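Local coordinates for CheC, inhibitor of MCP methylation / FliN fusion protein (Thermotoga maritima, PDB 4HYN), which probably dephosphorylates the chemotaxis regulator CheY-P at the flagellar rotor, as a member of the CheC phosphatase family, at residues T25-I30 / N114-S119; N17-S22 / G118-S123; R33-T38 / M169-L174. All coordinates share one frame; numbering follows the deposited sequence.

Contact 1. Residues T25-I30 / N114-S119; sequences TTLSMI and NQMMGS
Two long helices of the CheC-like fold, 6-30 and 103-128, run roughly antiparallel, and here the C-terminal turn of the first, residues 25-30, meets the middle of the second, residues 114-119. The axes of these short segments approach to 9.0 Å at an angle of 147°, so the gap is bridged mainly by side chains. The tight part is the buried pair Leu27 and Met116, the latter a selenomethionine. Met116 starts with CG anti to its carbonyl carbon, then bends at chi3 (-117°), which brings its terminal methyl nearer to the other helix than its CB direction would suggest. Met116 CE packs against Leu27 CD2 at 3.5 Å. Its SE lies 3.8 Å from Leu27 CG, so the leucine branch meets both the selenium and the methyl as the two chains cross obliquely. Met89 of helix 79-89 also packs on Leu27, and Ala23 touches Met116.

Toward solvent the contact thins. Exposed Ile30 offers the single methyl CD1, which rests 3.7 Å from Gln115 CG, the aliphatic stem of a chain bent at chi2. On the partly exposed Thr26, OG1 lies between its own backbone N and carbonyl carbon and bonds mainly to Ala23 O of the preceding turn. Its second link, to Ser119 OG at 3.4 Å, is weak, and either hydroxyl could be the donor. Ser119 OG sits 3.1 Å from Gln115 O of its own helix, while Thr26 CG2 presses to 3.2 Å from that same serine oxygen.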
ATOM      1  N   THR A  25       7.151   6.363  -9.829  1.00 24.51           N
ATOM      2  CA  THR A  25       7.815   7.357 -10.664  1.00 25.58           C
ATOM      3  C   THR A  25       8.538   8.430  -9.857  1.00 26.63           C
ATOM      4  O   THR A  25       9.628   8.861 -10.242  1.00 27.34           O
ATOM      5  CB  THR A  25       6.823   8.010 -11.649  1.00 25.11           C
ATOM      6  OG1 THR A  25       6.339   7.017 -12.563  1.00 24.60           O
ATOM      7  CG2 THR A  25       7.498   9.116 -12.441  1.00 25.62           C
ATOM      8  N   THR A  26       7.927   8.886  -8.763  1.00 28.00           N
ATOM      9  CA  THR A  26       8.562   9.899  -7.917  1.00 29.79           C
ATOM     10  C   THR A  26       9.715   9.243  -7.165  1.00 28.86           C
ATOM     11  O   THR A  26      10.761   9.848  -6.956  1.00 29.79           O
ATOM     12  CB  THR A  26       7.586  10.517  -6.893  1.00 31.41           C
ATOM     13  OG1 THR A  26       6.954   9.477  -6.139  1.00 35.96           O
ATOM     14  CG2 THR A  26       6.536  11.347  -7.584  1.00 31.70           C
ATOM     15  N   LEU A  27       9.511   7.984  -6.794  1.00 28.96           N
ATOM     16  CA  LEU A  27      10.503   7.188  -6.088  1.00 28.06           C
ATOM     17  C   LEU A  27      11.694   6.997  -7.010  1.00 27.95           C
ATOM     18  O   LEU A  27      12.847   7.050  -6.589  1.00 28.18           O
ATOM     19  CB  LEU A  27       9.882   5.830  -5.736  1.00 29.45           C
ATOM     20  CG  LEU A  27      10.399   5.047  -4.532  1.00 29.03           C
ATOM     21  CD1 LEU A  27      11.347   3.950  -4.939  1.00 28.56           C
ATOM     22  CD2 LEU A  27      11.047   6.009  -3.564  1.00 31.00           C
ATOM     23  N   SER A  28      11.385   6.790  -8.283  1.00 28.29           N
ATOM     24  CA  SER A  28      12.378   6.588  -9.318  1.00 28.99           C
ATOM     25  C   SER A  28      13.145   7.877  -9.557  1.00 31.38           C
ATOM     26  O   SER A  28      14.308   7.858  -9.947  1.00 29.70           O
ATOM     27  CB  SER A  28      11.685   6.170 -10.610  1.00 27.01           C
ATOM     28  OG  SER A  28      12.619   5.903 -11.639  1.00 28.32           O
HETATM   29  N   MSE A  29      12.453   8.997  -9.387  1.00 35.60           N
HETATM   30  CA  MSE A  29      13.042  10.316  -9.585  1.00 39.19           C
HETATM   31  C   MSE A  29      14.037  10.638  -8.473  1.00 37.25           C
HETATM   32  O   MSE A  29      15.080  11.234  -8.718  1.00 36.58           O
HETATM   33  CB  MSE A  29      11.930  11.368  -9.624  1.00 45.96           C
HETATM   34  CG  MSE A  29      12.037  12.312 -10.796  1.00 55.60           C
HETATM   35 SE   MSE A  29      12.220  11.324 -12.451  1.00 69.92          SE
HETATM   36  CE  MSE A  29      14.010  11.874 -12.957  1.00 64.40           C
ATOM     37  N   ILE A  30      13.698  10.219  -7.257  1.00 36.43           N
ATOM     38  CA  ILE A  30      14.523  10.432  -6.076  1.00 36.72           C
ATOM     39  C   ILE A  30      15.797   9.598  -6.232  1.00 36.55           C
ATOM     40  O   ILE A  30      16.911  10.072  -5.951  1.00 35.70           O
ATOM     41  CB  ILE A  30      13.757  10.006  -4.792  1.00 35.39           C
ATOM     42  CG1 ILE A  30      12.625  10.994  -4.504  1.00 35.23           C
ATOM     43  CG2 ILE A  30      14.688   9.924  -3.613  1.00 34.11           C
ATOM     44  CD1 ILE A  30      11.778  10.622  -3.275  1.00 38.59           C
ATOM     45  N   ASN A 114       6.498   8.677   2.536  1.00 34.59           N
ATOM     46  CA  ASN A 114       5.921  10.016   2.536  1.00 36.30           C
ATOM     47  C   ASN A 114       5.698  10.494   1.099  1.00 36.30           C
ATOM     48  O   ASN A 114       4.595  10.890   0.720  1.00 35.97           O
ATOM     49  CB  ASN A 114       6.889  10.977   3.235  1.00 38.67           C
ATOM     50  CG  ASN A 114       6.205  11.867   4.249  1.00 41.74           C
ATOM     51  OD1 ASN A 114       6.499  11.798   5.448  1.00 42.02           O
ATOM     52  ND2 ASN A 114       5.301  12.726   3.777  1.00 41.54           N
ATOM     53  N   GLN A 115       6.760  10.430   0.304  1.00 36.23           N
ATOM     54  CA  GLN A 115       6.730  10.860  -1.087  1.00 36.93           C
ATOM     55  C   GLN A 115       5.841   9.986  -1.963  1.00 36.27           C
ATOM     56  O   GLN A 115       5.088  10.489  -2.795  1.00 36.05           O
ATOM     57  CB  GLN A 115       8.153  10.878  -1.647  1.00 36.78           C
ATOM     58  CG  GLN A 115       8.563  12.198  -2.281  1.00 38.56           C
ATOM     59  CD  GLN A 115       8.731  13.320  -1.276  1.00 39.68           C
ATOM     60  OE1 GLN A 115       8.861  13.085  -0.075  1.00 40.87           O
ATOM     61  NE2 GLN A 115       8.745  14.552  -1.768  1.00 42.45           N
HETATM   62  N   MSE A 116       5.915   8.678  -1.744  1.00 37.29           N
HETATM   63  CA  MSE A 116       5.142   7.710  -2.516  1.00 38.68           C
HETATM   64  C   MSE A 116       3.633   7.803  -2.376  1.00 35.77           C
HETATM   65  O   MSE A 116       2.925   7.962  -3.365  1.00 33.88           O
HETATM   66  CB  MSE A 116       5.584   6.287  -2.180  1.00 43.18           C
HETATM   67  CG  MSE A 116       6.906   5.901  -2.795  1.00 50.64           C
HETATM   68 SE   MSE A 116       7.308   4.048  -2.472  1.00 61.99          SE
HETATM   69  CE  MSE A 116       8.889   4.279  -1.408  1.00 57.73           C
HETATM   70  N   MSE A 117       3.145   7.650  -1.153  1.00 35.17           N
HETATM   71  CA  MSE A 117       1.714   7.704  -0.896  1.00 35.15           C
HETATM   72  C   MSE A 117       1.120   9.079  -1.156  1.00 30.44           C
HETATM   73  O   MSE A 117      -0.071   9.196  -1.453  1.00 28.19           O
HETATM   74  CB  MSE A 117       1.413   7.213   0.511  1.00 41.23           C
HETATM   75  CG  MSE A 117       1.663   5.727   0.661  1.00 48.16           C
HETATM   76 SE   MSE A 117       1.644   5.220   2.501  1.00 64.41          SE
HETATM   77  CE  MSE A 117      -0.190   4.611   2.618  1.00 58.45           C
ATOM     78  N   GLY A 118       1.964  10.108  -1.070  1.00 26.30           N
ATOM     79  CA  GLY A 118       1.530  11.463  -1.349  1.00 23.77           C
ATOM     80  C   GLY A 118       1.168  11.542  -2.824  1.00 22.21           C
ATOM     81  O   GLY A 118       0.174  12.162  -3.204  1.00 20.99           O
ATOM     82  N   SER A 119       1.975  10.886  -3.652  1.00 20.23           N
ATOM     83  CA  SER A 119       1.744  10.840  -5.085  1.00 20.23           C
ATOM     84  C   SER A 119       0.527   9.975  -5.399  1.00 19.33           C
ATOM     85  O   SER A 119      -0.291  10.330  -6.257  1.00 20.82           O
ATOM     86  CB  SER A 119       2.969  10.285  -5.800  1.00 19.60           C
ATOM     87  OG  SER A 119       4.057  11.168  -5.645  1.00 26.68           O
TER

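Contact 2. Residues N17-S22 / G118-S123; sequences NIAMGS and GSAATS
Gly118 O is gripped twice, both times by Thr122 one turn further along its own helix. The backbone Thr122 N supplies the usual helical bond at 3.1 Å, and the hydroxyl Thr122 OG1 adds a shorter one at 2.7 Å. The hydroxyl comes from above the carbonyl plane, 27° out of it.

Across the interface, by contrast, no hydrogen bond joins 17-22 to 118-123. Helices 6-30 and 103-128 cross here at 144° with their axes only 7.4 Å apart, a close antiparallel packing through small residues. Ala19 and Ala120 stand at the centre with CA atoms 4.3 Å apart, and Ala19 CB lies 3.6 Å from Ala120 O. Beside them Ser123, its OG anti to the backbone N, reaches over the neighbouring helix: OG lies 3.3 Å from Ile18 CG2 and also comes up to the CA of Ala19. Ser22 CB meets Ser123 CB at 3.9 Å, and Ser119 brings its CB toward the backbone carbonyl of Ser22. Met20 points away and packs on Ile37 of the sheet.

Serines and alanines therefore serve here as small spacers, and van der Waals contact, not polar bonding, holds these two segments close.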
ATOM      1  N   ASN A  17      -2.576   0.479 -10.514  1.00 14.92           N
ATOM      2  CA  ASN A  17      -1.475   0.606 -11.463  1.00 16.02           C
ATOM      3  C   ASN A  17      -1.129   2.075 -11.709  1.00 16.00           C
ATOM      4  O   ASN A  17       0.043   2.428 -11.867  1.00 16.58           O
ATOM      5  CB  ASN A  17      -1.802  -0.086 -12.797  1.00 16.58           C
ATOM      6  CG  ASN A  17      -1.392  -1.553 -12.809  1.00 20.00           C
ATOM      7  OD1 ASN A  17      -2.229  -2.459 -12.726  1.00 19.29           O
ATOM      8  ND2 ASN A  17      -0.093  -1.792 -12.911  1.00 22.14           N
ATOM      9  N   ILE A  18      -2.145   2.928 -11.707  1.00 13.56           N
ATOM     10  CA  ILE A  18      -1.941   4.344 -11.934  1.00 14.25           C
ATOM     11  C   ILE A  18      -1.414   5.057 -10.697  1.00 15.10           C
ATOM     12  O   ILE A  18      -0.391   5.732 -10.752  1.00 14.99           O
ATOM     13  CB  ILE A  18      -3.244   5.016 -12.400  1.00 15.77           C
ATOM     14  CG1 ILE A  18      -3.685   4.422 -13.739  1.00 13.59           C
ATOM     15  CG2 ILE A  18      -3.058   6.524 -12.514  1.00 15.59           C
ATOM     16  CD1 ILE A  18      -5.078   4.844 -14.145  1.00 15.59           C
ATOM     17  N   ALA A  19      -2.115   4.906  -9.581  1.00 16.48           N
ATOM     18  CA  ALA A  19      -1.712   5.557  -8.340  1.00 19.04           C
ATOM     19  C   ALA A  19      -0.357   5.056  -7.842  1.00 22.02           C
ATOM     20  O   ALA A  19       0.588   5.841  -7.729  1.00 23.29           O
ATOM     21  CB  ALA A  19      -2.788   5.387  -7.269  1.00 17.15           C
HETATM   22  N   MSE A  20      -0.243   3.753  -7.587  1.00 23.10           N
HETATM   23  CA  MSE A  20       1.020   3.199  -7.114  1.00 25.99           C
HETATM   24  C   MSE A  20       2.108   3.352  -8.162  1.00 24.12           C
HETATM   25  O   MSE A  20       3.292   3.372  -7.832  1.00 24.18           O
HETATM   26  CB  MSE A  20       0.884   1.730  -6.729  1.00 31.69           C
HETATM   27  CG  MSE A  20       1.775   1.351  -5.566  1.00 41.20           C
HETATM   28 SE   MSE A  20       1.437   2.508  -4.042  1.00 52.98          SE
HETATM   29  CE  MSE A  20       3.265   2.693  -3.414  1.00 51.79           C
ATOM     30  N   GLY A  21       1.693   3.431  -9.425  1.00 21.64           N
ATOM     31  CA  GLY A  21       2.637   3.615 -10.511  1.00 19.62           C
ATOM     32  C   GLY A  21       3.207   5.019 -10.436  1.00 19.38           C
ATOM     33  O   GLY A  21       4.358   5.251 -10.783  1.00 18.11           O
ATOM     34  N   SER A  22       2.384   5.960  -9.978  1.00 19.77           N
ATOM     35  CA  SER A  22       2.802   7.349  -9.823  1.00 19.73           C
ATOM     36  C   SER A  22       3.790   7.414  -8.645  1.00 18.00           C
ATOM     37  O   SER A  22       4.820   8.090  -8.710  1.00 16.39           O
ATOM     38  CB  SER A  22       1.576   8.230  -9.560  1.00 21.16           C
ATOM     39  OG  SER A  22       1.872   9.600  -9.741  1.00 24.81           O
ATOM     40  N   GLY A 118       1.964  10.108  -1.070  1.00 26.30           N
ATOM     41  CA  GLY A 118       1.530  11.463  -1.349  1.00 23.77           C
ATOM     42  C   GLY A 118       1.168  11.542  -2.824  1.00 22.21           C
ATOM     43  O   GLY A 118       0.174  12.162  -3.204  1.00 20.99           O
ATOM     44  N   SER A 119       1.975  10.886  -3.652  1.00 20.23           N
ATOM     45  CA  SER A 119       1.744  10.840  -5.085  1.00 20.23           C
ATOM     46  C   SER A 119       0.527   9.975  -5.399  1.00 19.33           C
ATOM     47  O   SER A 119      -0.291  10.330  -6.257  1.00 20.82           O
ATOM     48  CB  SER A 119       2.969  10.285  -5.800  1.00 19.60           C
ATOM     49  OG  SER A 119       4.057  11.168  -5.645  1.00 26.68           O
ATOM     50  N   ALA A 120       0.416   8.846  -4.700  1.00 16.82           N
ATOM     51  CA  ALA A 120      -0.699   7.922  -4.882  1.00 15.72           C
ATOM     52  C   ALA A 120      -2.027   8.623  -4.616  1.00 14.89           C
ATOM     53  O   ALA A 120      -2.968   8.507  -5.403  1.00 15.30           O
ATOM     54  CB  ALA A 120      -0.545   6.736  -3.965  1.00 15.85           C
ATOM     55  N   ALA A 121      -2.094   9.353  -3.506  1.00 12.85           N
ATOM     56  CA  ALA A 121      -3.299  10.082  -3.149  1.00 13.23           C
ATOM     57  C   ALA A 121      -3.583  11.180  -4.175  1.00 13.29           C
ATOM     58  O   ALA A 121      -4.728  11.389  -4.569  1.00 13.52           O
ATOM     59  CB  ALA A 121      -3.155  10.670  -1.764  1.00 12.49           C
ATOM     60  N   THR A 122      -2.532  11.858  -4.630  1.00 13.39           N
ATOM     61  CA  THR A 122      -2.672  12.919  -5.619  1.00 14.47           C
ATOM     62  C   THR A 122      -3.180  12.340  -6.935  1.00 16.23           C
ATOM     63  O   THR A 122      -4.068  12.908  -7.571  1.00 17.72           O
ATOM     64  CB  THR A 122      -1.337  13.629  -5.852  1.00 14.28           C
ATOM     65  OG1 THR A 122      -0.906  14.229  -4.626  1.00 16.63           O
ATOM     66  CG2 THR A 122      -1.466  14.706  -6.926  1.00 13.54           C
ATOM     67  N   SER A 123      -2.623  11.198  -7.328  1.00 16.43           N
ATOM     68  CA  SER A 123      -3.021  10.526  -8.557  1.00 14.29           C
ATOM     69  C   SER A 123      -4.457  10.052  -8.436  1.00 13.99           C
ATOM     70  O   SER A 123      -5.244  10.188  -9.366  1.00 15.16           O
ATOM     71  CB  SER A 123      -2.110   9.335  -8.823  1.00 16.57           C
ATOM     72  OG  SER A 123      -2.558   8.596  -9.944  1.00 20.53           O
TER

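Contact 3. Residues R33-T38 / M169-L174; sequences RDIHIT and MEIEGL
Arg33 runs along the end of a strand pair before its tip grips the neighbouring turn. Its CB stands 4.0 Å from Glu172 CB, and its chain extends from CG to NE. The Arg33 chain crosses that of Ile171 at about a right angle, with Arg33 CD 3.9 Å from Ile171 CG2. CD, NE and CZ also pass Glu172 O, CD nearest. At the tip NH1 donates to Glu172 O, 2.7 Å away with an angle of 146° at the hydrogen. The acceptor lies in the guanidinium plane, and the donor in the carbonyl plane. An alanine here would lose the bond to Glu172 O and the CD contact with Ile171, probably loosening the strand end.

The pairing belongs to the six-stranded antiparallel sheet, in which 35-46, outermost within the chain, lies beside 161-171. His36 and Glu170 form the hydrogen-bonded pair, with Glu170 N 2.9 Å from His36 O and a matching bond from His36 N to Glu170 O. Ile35 opposite Ile171 and Ile37 opposite Met169 are non-hydrogen-bonded pairs. Their side chains share the face that helices 6-30 and 79-89 pack on, and Ile35 CG2 touches Met169 CG at 3.9 Å. Strand 161-171 leaves through a type II turn from Ile171 to Leu174, with Gly173 at positive phi. Glu172 N donates to Asp34 O, and Glu172 OE1 receives Asp34 N at 3.2 Å through its anti lone pair, nearly straight at 169°. Asp34 OD2 lies 3.6 Å from Glu172 OE1, the carboxylate planes 10° apart, a proximity likely to make one carboxylate easier to protonate.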
ATOM      1  N   ARG A  33      17.274   5.063 -10.501  1.00 34.18           N
ATOM      2  CA  ARG A  33      16.885   3.807 -11.125  1.00 33.39           C
ATOM      3  C   ARG A  33      15.440   3.770 -11.601  1.00 32.30           C
ATOM      4  O   ARG A  33      14.554   4.436 -11.042  1.00 31.48           O
ATOM      5  CB  ARG A  33      17.082   2.665 -10.133  1.00 35.08           C
ATOM      6  CG  ARG A  33      18.506   2.497  -9.668  1.00 38.61           C
ATOM      7  CD  ARG A  33      18.618   1.420  -8.621  1.00 40.37           C
ATOM      8  NE  ARG A  33      19.959   1.367  -8.047  1.00 40.88           N
ATOM      9  CZ  ARG A  33      20.763   0.314  -8.132  1.00 43.63           C
ATOM     10  NH1 ARG A  33      20.370  -0.774  -8.781  1.00 44.56           N
ATOM     11  NH2 ARG A  33      21.933   0.320  -7.508  1.00 46.41           N
ATOM     12  N   ASP A  34      15.217   2.980 -12.644  1.00 30.19           N
ATOM     13  CA  ASP A  34      13.890   2.789 -13.196  1.00 30.30           C
ATOM     14  C   ASP A  34      13.116   1.867 -12.264  1.00 29.40           C
ATOM     15  O   ASP A  34      13.651   0.873 -11.773  1.00 28.65           O
ATOM     16  CB  ASP A  34      13.964   2.171 -14.598  1.00 31.82           C
ATOM     17  CG  ASP A  34      14.439   3.156 -15.652  1.00 34.71           C
ATOM     18  OD1 ASP A  34      14.194   4.378 -15.504  1.00 34.75           O
ATOM     19  OD2 ASP A  34      15.047   2.699 -16.642  1.00 36.43           O
ATOM     20  N   ILE A  35      11.867   2.221 -11.987  1.00 27.77           N
ATOM     21  CA  ILE A  35      11.050   1.407 -11.106  1.00 25.82           C
ATOM     22  C   ILE A  35       9.671   1.195 -11.696  1.00 25.20           C
ATOM     23  O   ILE A  35       8.987   2.145 -12.070  1.00 25.42           O
ATOM     24  CB  ILE A  35      10.937   2.041  -9.708  1.00 25.25           C
ATOM     25  CG1 ILE A  35      12.336   2.204  -9.107  1.00 23.36           C
ATOM     26  CG2 ILE A  35      10.066   1.169  -8.800  1.00 23.48           C
ATOM     27  CD1 ILE A  35      12.401   3.088  -7.908  1.00 23.40           C
ATOM     28  N   HIS A  36       9.284  -0.067 -11.807  1.00 24.89           N
ATOM     29  CA  HIS A  36       7.988  -0.411 -12.354  1.00 25.53           C
ATOM     30  C   HIS A  36       7.154  -1.175 -11.338  1.00 24.53           C
ATOM     31  O   HIS A  36       7.679  -1.950 -10.537  1.00 25.58           O
ATOM     32  CB  HIS A  36       8.146  -1.241 -13.631  1.00 27.64           C
ATOM     33  CG  HIS A  36       6.862  -1.440 -14.380  1.00 31.03           C
ATOM     34  ND1 HIS A  36       5.883  -0.469 -14.448  1.00 31.79           N
ATOM     35  CD2 HIS A  36       6.394  -2.498 -15.085  1.00 32.08           C
ATOM     36  CE1 HIS A  36       4.867  -0.920 -15.163  1.00 32.00           C
ATOM     37  NE2 HIS A  36       5.152  -2.149 -15.561  1.00 33.83           N
ATOM     38  N   ILE A  37       5.848  -0.960 -11.380  1.00 23.77           N
ATOM     39  CA  ILE A  37       4.943  -1.635 -10.470  1.00 25.07           C
ATOM     40  C   ILE A  37       3.745  -2.254 -11.187  1.00 23.87           C
ATOM     41  O   ILE A  37       3.224  -1.703 -12.151  1.00 25.06           O
ATOM     42  CB  ILE A  37       4.522  -0.698  -9.308  1.00 26.53           C
ATOM     43  CG1 ILE A  37       5.678  -0.598  -8.305  1.00 27.36           C
ATOM     44  CG2 ILE A  37       3.277  -1.213  -8.610  1.00 27.90           C
ATOM     45  CD1 ILE A  37       5.395   0.284  -7.106  1.00 29.80           C
ATOM     46  N   THR A  38       3.361  -3.438 -10.731  1.00 23.48           N
ATOM     47  CA  THR A  38       2.246  -4.190 -11.291  1.00 23.12           C
ATOM     48  C   THR A  38       1.362  -4.687 -10.143  1.00 19.91           C
ATOM     49  O   THR A  38       1.805  -4.737  -9.001  1.00 18.93           O
ATOM     50  CB  THR A  38       2.801  -5.370 -12.149  1.00 26.20           C
ATOM     51  OG1 THR A  38       3.060  -4.905 -13.478  1.00 27.97           O
ATOM     52  CG2 THR A  38       1.851  -6.566 -12.195  1.00 28.45           C
HETATM   53  N   MSE A 169       6.995  -5.120  -7.409  1.00 22.78           N
HETATM   54  CA  MSE A 169       7.908  -4.027  -7.708  1.00 25.19           C
HETATM   55  C   MSE A 169       9.244  -4.486  -8.300  1.00 25.31           C
HETATM   56  O   MSE A 169       9.896  -5.404  -7.792  1.00 23.81           O
HETATM   57  CB  MSE A 169       8.117  -3.154  -6.464  1.00 26.83           C
HETATM   58  CG  MSE A 169       8.966  -1.916  -6.696  1.00 32.28           C
HETATM   59 SE   MSE A 169       8.895  -0.633  -5.220  1.00 42.04          SE
HETATM   60  CE  MSE A 169       9.898  -1.636  -3.913  1.00 33.78           C
ATOM     61  N   GLU A 170       9.610  -3.861  -9.415  1.00 25.66           N
ATOM     62  CA  GLU A 170      10.851  -4.162 -10.109  1.00 27.54           C
ATOM     63  C   GLU A 170      11.732  -2.925 -10.098  1.00 27.03           C
ATOM     64  O   GLU A 170      11.371  -1.894 -10.650  1.00 27.06           O
ATOM     65  CB  GLU A 170      10.575  -4.587 -11.558  1.00 30.01           C
ATOM     66  CG  GLU A 170       9.869  -5.935 -11.697  1.00 35.68           C
ATOM     67  CD  GLU A 170       9.478  -6.283 -13.138  1.00 40.80           C
ATOM     68  OE1 GLU A 170       9.921  -5.589 -14.085  1.00 43.25           O
ATOM     69  OE2 GLU A 170       8.719  -7.264 -13.324  1.00 42.37           O
ATOM     70  N   ILE A 171      12.853  -3.012  -9.394  1.00 27.74           N
ATOM     71  CA  ILE A 171      13.803  -1.915  -9.328  1.00 28.46           C
ATOM     72  C   ILE A 171      15.001  -2.347 -10.162  1.00 29.94           C
ATOM     73  O   ILE A 171      15.476  -3.481 -10.041  1.00 29.70           O
ATOM     74  CB  ILE A 171      14.244  -1.632  -7.879  1.00 29.03           C
ATOM     75  CG1 ILE A 171      13.038  -1.198  -7.046  1.00 29.70           C
ATOM     76  CG2 ILE A 171      15.310  -0.550  -7.850  1.00 26.10           C
ATOM     77  CD1 ILE A 171      13.361  -0.920  -5.589  1.00 32.14           C
ATOM     78  N   GLU A 172      15.469  -1.442 -11.019  1.00 30.34           N
ATOM     79  CA  GLU A 172      16.595  -1.699 -11.904  1.00 30.62           C
ATOM     80  C   GLU A 172      17.819  -2.288 -11.205  1.00 30.18           C
ATOM     81  O   GLU A 172      18.311  -1.741 -10.215  1.00 28.66           O
ATOM     82  CB  GLU A 172      16.977  -0.412 -12.643  1.00 32.57           C
ATOM     83  CG  GLU A 172      18.005  -0.599 -13.760  1.00 35.67           C
ATOM     84  CD  GLU A 172      18.207   0.653 -14.606  1.00 38.90           C
ATOM     85  OE1 GLU A 172      17.642   1.723 -14.271  1.00 38.60           O
ATOM     86  OE2 GLU A 172      18.936   0.561 -15.620  1.00 39.81           O
ATOM     87  N   GLY A 173      18.279  -3.424 -11.722  1.00 30.53           N
ATOM     88  CA  GLY A 173      19.452  -4.089 -11.179  1.00 31.42           C
ATOM     89  C   GLY A 173      19.260  -4.902  -9.913  1.00 32.05           C
ATOM     90  O   GLY A 173      20.225  -5.442  -9.371  1.00 34.07           O
ATOM     91  N   LEU A 174      18.021  -5.003  -9.443  1.00 31.28           N
ATOM     92  CA  LEU A 174      17.717  -5.755  -8.229  1.00 29.98           C
ATOM     93  C   LEU A 174      16.609  -6.761  -8.518  1.00 30.61           C
ATOM     94  O   LEU A 174      15.867  -6.619  -9.494  1.00 30.08           O
ATOM     95  CB  LEU A 174      17.257  -4.799  -7.122  1.00 29.00           C
ATOM     96  CG  LEU A 174      18.184  -3.644  -6.722  1.00 29.96           C
ATOM     97  CD1 LEU A 174      17.461  -2.715  -5.765  1.00 28.82           C
ATOM     98  CD2 LEU A 174      19.466  -4.170  -6.091  1.00 27.36           C
TER

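In the fold
Contacts 1 and 2 are successive parts of a single seam between helices 6-30 and 103-128. Their centres lie 8 Å apart, and they share Gly118 and Ser119. Contact 3 joins strands 35-46 and 161-171, its centre 13 Å from contact 1 and 16 Å from contact 2. Along the chain 17-22, 25-30 and 33-38 come in succession, then 114-123 and finally 169-174, so contact 3 alternates with the other two. Helix 6-30 leads directly into strand 35-46: Leu27 packs on Ile35, and Ser28 OG probably hydrogen-bonds to Arg33 O. Residues 6-46 thus tie the helix pair, probably the phosphatase-motif carriers as in CheC relatives, to the edge of the sheet.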